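Local coordinates for protein carbohydrate oxidase (PDB 3RJA) that oxidises the C1 hydroxyl of mono-, oligo- and polysaccharides to the corresponding lactones with FAD as cofactor, reducing molecular oxygen to hydrogen peroxide, at residues E234-W239 and A272-L277; D358-G361 and Q366-K369. All coordinates share one frame; numbering follows the deposited sequence. Where two conformers were deposited one is given.

Contact 1. Residues E234-W239 and A272-L277; sequences EDYARW and AAFQPL. With ZN (zinc ion), chain F.
Helix segments 234-239 and 272-277 pass each other at 10.0 Å between axes, their N-to-C directions 131° apart, and the backbones come nearest where Tyr236 faces Leu277. Tyr236 bridges the gap. Its CG lies anti to the backbone N (chi1 177°), which carries the ring away from its own helix and into a hole formed by Ala273, Phe274, Pro276 and Leu277, a knob-into-hole fit. At the far end, Tyr236 OH donates a hydrogen bond of 2.7 Å to Ala273 O. The hydroxyl reaches that oxygen from above the carbonyl plane, 51° out of it. Segment 272-277 is kinked at Pro276 and Leu277: Leu277 N bonds to Phe274 O, not to Ala273 O. Leu277 lies over one face of the tyrosine ring, its CB making a CH-pi contact 3.8 Å from the ring centroid. Pro276 CB sits at the ring edge. The Phe274 ring meets Tyr236 obliquely, with Phe274 CE1 3.8 Å from Tyr236 CE2. Both helices, 223-239 and 267-278, pack on the large antiparallel sheet of this FAD-linked oxidase of the berberine-bridge-enzyme type: Tyr236 and Leu277 both touch Phe247 of strand 245-251, and Phe274 and Leu277 touch Ile259 of strand 258-264. Cut back to an alanine, Tyr236 would probably leave the hole between the helices unfilled and Ala273 O without its hydroxyl partner. Asp235 OD2 binds a zinc ion at 2.0 Å, together with Glu231, while Asp235 OD1 forms a salt bridge with Lys330. One turn on from Glu234, Arg238 NH2 makes a 2.8 Å salt bridge to Glu234 OE2, which also bonds to Ser328.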
ATOM      1  N   GLU A 234      11.700  10.762 -16.323  1.00 12.44           N
ATOM      2  CA  GLU A 234      10.619  10.037 -16.983  1.00 12.99           C
ATOM      3  C   GLU A 234      11.132   9.318 -18.223  1.00 13.10           C
ATOM      4  O   GLU A 234      10.716   8.164 -18.488  1.00 13.17           O
ATOM      5  CB  GLU A 234       9.403  10.897 -17.326  1.00 14.10           C
ATOM      6  CG  GLU A 234       8.352  10.050 -18.096  1.00 13.44           C
ATOM      7  CD  GLU A 234       6.988  10.708 -18.230  1.00 15.59           C
ATOM      8  OE1 GLU A 234       6.558  11.388 -17.250  1.00 16.55           O
ATOM      9  OE2 GLU A 234       6.328  10.536 -19.311  1.00 14.20           O
ATOM     10  N   ASP A 235      12.045   9.973 -18.956  1.00 12.07           N
ATOM     11  CA  ASP A 235      12.634   9.379 -20.165  1.00 13.02           C
ATOM     12  C   ASP A 235      13.344   8.079 -19.830  1.00 13.04           C
ATOM     13  O   ASP A 235      13.154   7.049 -20.501  1.00 13.73           O
ATOM     14  CB  ASP A 235      13.666  10.326 -20.841  1.00 12.19           C
ATOM     15  CG  ASP A 235      13.025  11.548 -21.479  1.00 11.42           C
ATOM     16  OD1 ASP A 235      11.821  11.509 -21.795  1.00 11.17           O
ATOM     17  OD2 ASP A 235      13.740  12.556 -21.682  1.00 11.74           O
ATOM     18  N   TYR A 236      14.211   8.158 -18.824  1.00 12.93           N
ATOM     19  CA  TYR A 236      15.004   7.016 -18.406  1.00 13.70           C
ATOM     20  C   TYR A 236      14.050   5.906 -17.933  1.00 14.15           C
ATOM     21  O   TYR A 236      14.205   4.731 -18.296  1.00 14.62           O
ATOM     22  CB  TYR A 236      15.984   7.443 -17.301  1.00 13.23           C
ATOM     23  CG  TYR A 236      16.804   6.305 -16.737  1.00 14.54           C
ATOM     24  CD1 TYR A 236      17.927   5.798 -17.428  1.00 14.22           C
ATOM     25  CD2 TYR A 236      16.492   5.754 -15.492  1.00 13.08           C
ATOM     26  CE1 TYR A 236      18.697   4.745 -16.888  1.00 13.35           C
ATOM     27  CE2 TYR A 236      17.264   4.730 -14.938  1.00 13.31           C
ATOM     28  CZ  TYR A 236      18.360   4.225 -15.634  1.00 13.84           C
ATOM     29  OH  TYR A 236      19.082   3.181 -15.086  1.00 12.99           O
ATOM     30  N   ALA A 237      13.041   6.288 -17.154  1.00 14.29           N
ATOM     31  CA  ALA A 237      12.058   5.320 -16.658  1.00 14.86           C
ATOM     32  C   ALA A 237      11.345   4.637 -17.840  1.00 15.52           C
ATOM     33  O   ALA A 237      11.275   3.398 -17.917  1.00 14.92           O
ATOM     34  CB  ALA A 237      11.045   6.015 -15.729  1.00 13.68           C
ATOM     35  N   ARG A 238      10.846   5.439 -18.780  1.00 14.90           N
ATOM     36  CA  ARG A 238       9.984   4.881 -19.812  1.00 14.80           C
ATOM     37  C   ARG A 238      10.756   3.961 -20.747  1.00 14.29           C
ATOM     38  O   ARG A 238      10.310   2.855 -21.039  1.00 14.87           O
ATOM     39  CB  ARG A 238       9.280   5.986 -20.599  1.00 15.65           C
ATOM     40  CG  ARG A 238       8.319   5.462 -21.652  1.00 17.55           C
ATOM     41  CD  ARG A 238       7.566   6.597 -22.319  1.00 20.05           C
ATOM     42  NE  ARG A 238       6.864   7.493 -21.392  1.00 20.83           N
ATOM     43  CZ  ARG A 238       5.753   7.165 -20.715  1.00 20.43           C
ATOM     44  NH1 ARG A 238       5.228   5.952 -20.818  1.00 19.35           N
ATOM     45  NH2 ARG A 238       5.161   8.050 -19.929  1.00 18.07           N
ATOM     46  N   TRP A 239      11.946   4.387 -21.149  1.00 14.50           N
ATOM     47  CA  TRP A 239      12.642   3.731 -22.252  1.00 15.85           C
ATOM     48  C   TRP A 239      13.935   2.974 -21.979  1.00 17.09           C
ATOM     49  O   TRP A 239      14.360   2.203 -22.833  1.00 18.43           O
ATOM     50  CB  TRP A 239      12.908   4.773 -23.339  1.00 15.19           C
ATOM     51  CG  TRP A 239      11.649   5.257 -24.030  1.00 15.90           C
ATOM     52  CD1 TRP A 239      10.743   4.496 -24.741  1.00 15.75           C
ATOM     53  CD2 TRP A 239      11.187   6.614 -24.109  1.00 15.98           C
ATOM     54  NE1 TRP A 239       9.741   5.314 -25.263  1.00 15.37           N
ATOM     55  CE2 TRP A 239       9.997   6.614 -24.887  1.00 15.69           C
ATOM     56  CE3 TRP A 239      11.671   7.839 -23.602  1.00 17.08           C
ATOM     57  CZ2 TRP A 239       9.272   7.794 -25.156  1.00 15.47           C
ATOM     58  CZ3 TRP A 239      10.955   9.018 -23.879  1.00 15.38           C
ATOM     59  CH2 TRP A 239       9.763   8.980 -24.652  1.00 16.80           C
ATOM     60  N   ALA A 272      26.993   1.772 -14.085  1.00 20.26           N
ATOM     61  CA  ALA A 272      26.907   1.606 -15.526  1.00 19.82           C
ATOM     62  C   ALA A 272      25.442   1.691 -15.967  1.00 20.55           C
ATOM     63  O   ALA A 272      25.126   2.359 -16.933  1.00 19.15           O
ATOM     64  CB  ALA A 272      27.521   0.273 -15.955  1.00 22.55           C
ATOM     65  N   ALA A 273      24.552   1.025 -15.231  1.00 19.90           N
ATOM     66  CA  ALA A 273      23.126   0.993 -15.578  1.00 17.55           C
ATOM     67  C   ALA A 273      22.434   2.362 -15.428  1.00 17.41           C
ATOM     68  O   ALA A 273      21.522   2.683 -16.190  1.00 16.31           O
ATOM     69  CB  ALA A 273      22.402  -0.077 -14.746  1.00 16.73           C
ATOM     70  N   PHE A 274      22.876   3.153 -14.448  1.00 16.16           N
ATOM     71  CA  PHE A 274      22.246   4.447 -14.111  1.00 16.04           C
ATOM     72  C   PHE A 274      22.869   5.606 -14.866  1.00 16.82           C
ATOM     73  O   PHE A 274      22.274   6.683 -14.935  1.00 16.01           O
ATOM     74  CB  PHE A 274      22.342   4.738 -12.592  1.00 14.47           C
ATOM     75  CG  PHE A 274      21.123   5.387 -12.027  1.00 14.66           C
ATOM     76  CD1 PHE A 274      19.902   4.693 -11.979  1.00 15.01           C
ATOM     77  CD2 PHE A 274      21.158   6.706 -11.589  1.00 14.78           C
ATOM     78  CE1 PHE A 274      18.747   5.302 -11.473  1.00 13.90           C
ATOM     79  CE2 PHE A 274      20.019   7.336 -11.064  1.00 14.91           C
ATOM     80  CZ  PHE A 274      18.807   6.630 -11.005  1.00 16.14           C
ATOM     81  N   GLN A 275      24.048   5.379 -15.452  1.00 16.55           N
ATOM     82  CA  GLN A 275      24.810   6.452 -16.134  1.00 17.20           C
ATOM     83  C   GLN A 275      24.022   7.250 -17.194  1.00 17.34           C
ATOM     84  O   GLN A 275      24.189   8.474 -17.261  1.00 18.25           O
ATOM     85  CB  GLN A 275      26.134   5.919 -16.733  1.00 17.51           C
ATOM     86  CG  GLN A 275      27.193   7.034 -17.032  1.00 20.17           C
ATOM     87  CD  GLN A 275      27.591   7.824 -15.783  1.00 21.01           C
ATOM     88  OE1 GLN A 275      27.926   7.240 -14.758  1.00 26.14           O
ATOM     89  NE2 GLN A 275      27.556   9.144 -15.868  1.00 20.02           N
ATOM     90  N   PRO A 276      23.177   6.568 -18.013  1.00 16.42           N
ATOM     91  CA  PRO A 276      22.370   7.283 -18.992  1.00 16.99           C
ATOM     92  C   PRO A 276      21.515   8.358 -18.364  1.00 17.60           C
ATOM     93  O   PRO A 276      21.298   9.379 -18.998  1.00 17.90           O
ATOM     94  CB  PRO A 276      21.499   6.170 -19.623  1.00 16.74           C
ATOM     95  CG  PRO A 276      22.382   4.953 -19.551  1.00 16.69           C
ATOM     96  CD  PRO A 276      23.040   5.098 -18.182  1.00 16.81           C
ATOM     97  N   LEU A 277      21.063   8.146 -17.122  1.00 17.80           N
ATOM     98  CA  LEU A 277      20.259   9.132 -16.403  1.00 15.37           C
ATOM     99  C   LEU A 277      21.144  10.241 -15.833  1.00 16.45           C
ATOM    100  O   LEU A 277      20.830  11.440 -15.987  1.00 16.79           O
ATOM    101  CB  LEU A 277      19.444   8.487 -15.269  1.00 15.85           C
ATOM    102  CG  LEU A 277      18.548   9.459 -14.439  1.00 16.60           C
ATOM    103  CD1 LEU A 277      17.806  10.464 -15.331  1.00 14.32           C
ATOM    104  CD2 LEU A 277      17.515   8.682 -13.555  1.00 16.76           C
TER
HETATM  105 ZN    ZN F 603      12.854  14.007 -22.731  0.50 18.88          ZN

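Contact 2. Residues D358-G361 and Q366-K369; sequences DVHG and QVTK
Val367 CG1 rests over one face of the His360 imidazole, 4.0 Å from the ring centroid, in a CH-pi contact. It lies toward the rim, at 3.7 Å from both His360 CE1 and His360 NE2. The two side chains cross at about a right angle. Val367 CG1 is anti to its own backbone N (chi1 170°), which turns this methyl to the ring, while Val367 CB lies 3.5 Å from His360 O. Beside this pair, Thr368 CG2 packs on Gly361 CA at 3.4 Å. No hydrogen bond joins the two segments directly. The chain leaves strand 352-359 of the large antiparallel sheet, the sheet of the substrate-binding part of the enzyme, at Val359, turns, and comes back as the short 3-10 segment 366-368, whose valine and threonine methyls cover the two residues that follow the strand. Ser365 ties the turn together: its OG bonds both His360 O and Val367 N, and its carbonyl oxygen bonds Thr368 OG1. Farther out, the ring of His360 is fixed at both nitrogens, ND1 by Lys382 O and NE2 by Tyr377 OH. These two bonds hold the imidazole plane against rotation and keep its face toward Val367. The side chain of His360 is about 8 Å from the bound FAD.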
ATOM      1  N   ASP A 358       7.418   7.562  -7.467  1.00 10.68           N
ATOM      2  CA  ASP A 358       7.891   6.193  -7.658  0.50 11.19           C
ATOM      3  C   ASP A 358       7.833   5.755  -9.116  1.00 10.93           C
ATOM      4  O   ASP A 358       6.829   5.936  -9.786  1.00  9.87           O
ATOM      5  CB  ASP A 358       7.115   5.215  -6.771  0.50 10.85           C
ATOM      6  CG  ASP A 358       7.570   5.280  -5.330  0.50 12.04           C
ATOM      7  OD1 ASP A 358       7.173   6.243  -4.645  0.50 12.15           O
ATOM      8  OD2 ASP A 358       8.365   4.408  -4.897  0.50 12.13           O
ATOM      9  N   VAL A 359       8.937   5.176  -9.586  1.00 11.38           N
ATOM     10  CA  VAL A 359       9.008   4.616 -10.927  1.00 11.05           C
ATOM     11  C   VAL A 359       8.304   3.247 -10.943  1.00 11.30           C
ATOM     12  O   VAL A 359       8.896   2.191 -10.653  1.00 13.04           O
ATOM     13  CB  VAL A 359      10.467   4.607 -11.429  1.00 11.62           C
ATOM     14  CG1 VAL A 359      10.605   3.865 -12.745  1.00 10.95           C
ATOM     15  CG2 VAL A 359      10.975   6.067 -11.571  1.00 12.43           C
ATOM     16  N   HIS A 360       7.033   3.289 -11.312  1.00 10.76           N
ATOM     17  CA  HIS A 360       6.074   2.181 -11.167  1.00 11.83           C
ATOM     18  C   HIS A 360       6.008   1.400 -12.472  1.00 12.55           C
ATOM     19  O   HIS A 360       6.150   0.188 -12.485  1.00 13.42           O
ATOM     20  CB  HIS A 360       4.713   2.816 -10.772  1.00 12.31           C
ATOM     21  CG  HIS A 360       3.536   1.884 -10.737  1.00 12.43           C
ATOM     22  ND1 HIS A 360       2.740   1.645 -11.842  1.00 11.96           N
ATOM     23  CD2 HIS A 360       2.951   1.229  -9.709  1.00 12.55           C
ATOM     24  CE1 HIS A 360       1.753   0.830 -11.511  1.00 11.78           C
ATOM     25  NE2 HIS A 360       1.843   0.580 -10.217  1.00 13.72           N
ATOM     26  N   GLY A 361       5.831   2.107 -13.585  1.00 13.33           N
ATOM     27  CA  GLY A 361       5.775   1.478 -14.887  1.00 13.26           C
ATOM     28  C   GLY A 361       7.059   1.679 -15.672  1.00 15.09           C
ATOM     29  O   GLY A 361       8.143   1.869 -15.084  1.00 14.03           O
ATOM     30  N   GLN A 366       8.828  -4.804 -14.049  1.00 13.64           N
ATOM     31  CA  GLN A 366       8.073  -6.046 -13.846  1.00 15.07           C
ATOM     32  C   GLN A 366       6.571  -5.817 -13.477  1.00 14.73           C
ATOM     33  O   GLN A 366       5.707  -6.650 -13.770  1.00 15.06           O
ATOM     34  CB  GLN A 366       8.793  -6.898 -12.793  1.00 15.80           C
ATOM     35  CG  GLN A 366       8.442  -8.360 -12.784  1.00 17.92           C
ATOM     36  CD  GLN A 366       8.641  -9.116 -14.105  1.00 17.34           C
ATOM     37  OE1 GLN A 366       7.933 -10.075 -14.329  1.00 22.73           O
ATOM     38  NE2 GLN A 366       9.582  -8.710 -14.957  1.00 17.34           N
ATOM     39  N   VAL A 367       6.260  -4.686 -12.856  1.00 13.13           N
ATOM     40  CA  VAL A 367       4.872  -4.381 -12.504  1.00 14.77           C
ATOM     41  C   VAL A 367       3.966  -4.383 -13.758  1.00 16.09           C
ATOM     42  O   VAL A 367       2.802  -4.825 -13.700  1.00 15.30           O
ATOM     43  CB  VAL A 367       4.739  -2.976 -11.809  1.00 14.26           C
ATOM     44  CG1 VAL A 367       3.239  -2.570 -11.670  1.00 13.60           C
ATOM     45  CG2 VAL A 367       5.467  -2.964 -10.471  1.00 13.48           C
ATOM     46  N   THR A 368       4.536  -3.928 -14.879  1.00 16.28           N
ATOM     47  CA  THR A 368       3.825  -3.753 -16.172  1.00 18.87           C
ATOM     48  C   THR A 368       3.708  -5.029 -16.993  1.00 20.82           C
ATOM     49  O   THR A 368       3.055  -5.025 -18.026  1.00 26.05           O
ATOM     50  CB  THR A 368       4.549  -2.728 -17.093  1.00 17.65           C
ATOM     51  OG1 THR A 368       5.788  -3.289 -17.597  1.00 19.09           O
ATOM     52  CG2 THR A 368       4.840  -1.475 -16.370  1.00 14.89           C
ATOM     53  N   LYS A 369       4.372  -6.103 -16.575  1.00 20.29           N
ATOM     54  CA  LYS A 369       4.225  -7.391 -17.249  1.00 21.84           C
ATOM     55  C   LYS A 369       2.880  -8.082 -16.946  1.00 25.70           C
ATOM     56  O   LYS A 369       2.542  -9.072 -17.579  1.00 28.22           O
ATOM     57  CB  LYS A 369       5.401  -8.322 -16.934  1.00 23.52           C
ATOM     58  CG  LYS A 369       6.812  -7.699 -17.182  1.00 24.54           C
ATOM     59  CD  LYS A 369       6.984  -7.227 -18.627  1.00 24.55           C
ATOM     60  CE  LYS A 369       8.354  -6.638 -18.869  1.00 25.34           C
ATOM     61  NZ  LYS A 369       8.342  -5.965 -20.167  1.00 31.19           N
TER

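The centres of contact 1 and contact 2 lie about 14 Å apart, on the same side of the chain's centre. Contact 1 closes before contact 2 opens along the chain. They share the large antiparallel sheet: contact 1 sits against strands 245-251 and 258-264, with Tyr236 on 245-251, and 358-361 holds the last two residues of strand 352-359, the neighbour of 245-251, and the turn after it. The two meet directly where Ala237 CB packs on Val359 CG1 at 3.7 Å. Helix 223-239 is thus joined to the end of a strand followed by His360. Contact 1 lies farther from the chain's centre, beside a zinc site, and contact 2 lies deeper, near the cofactor.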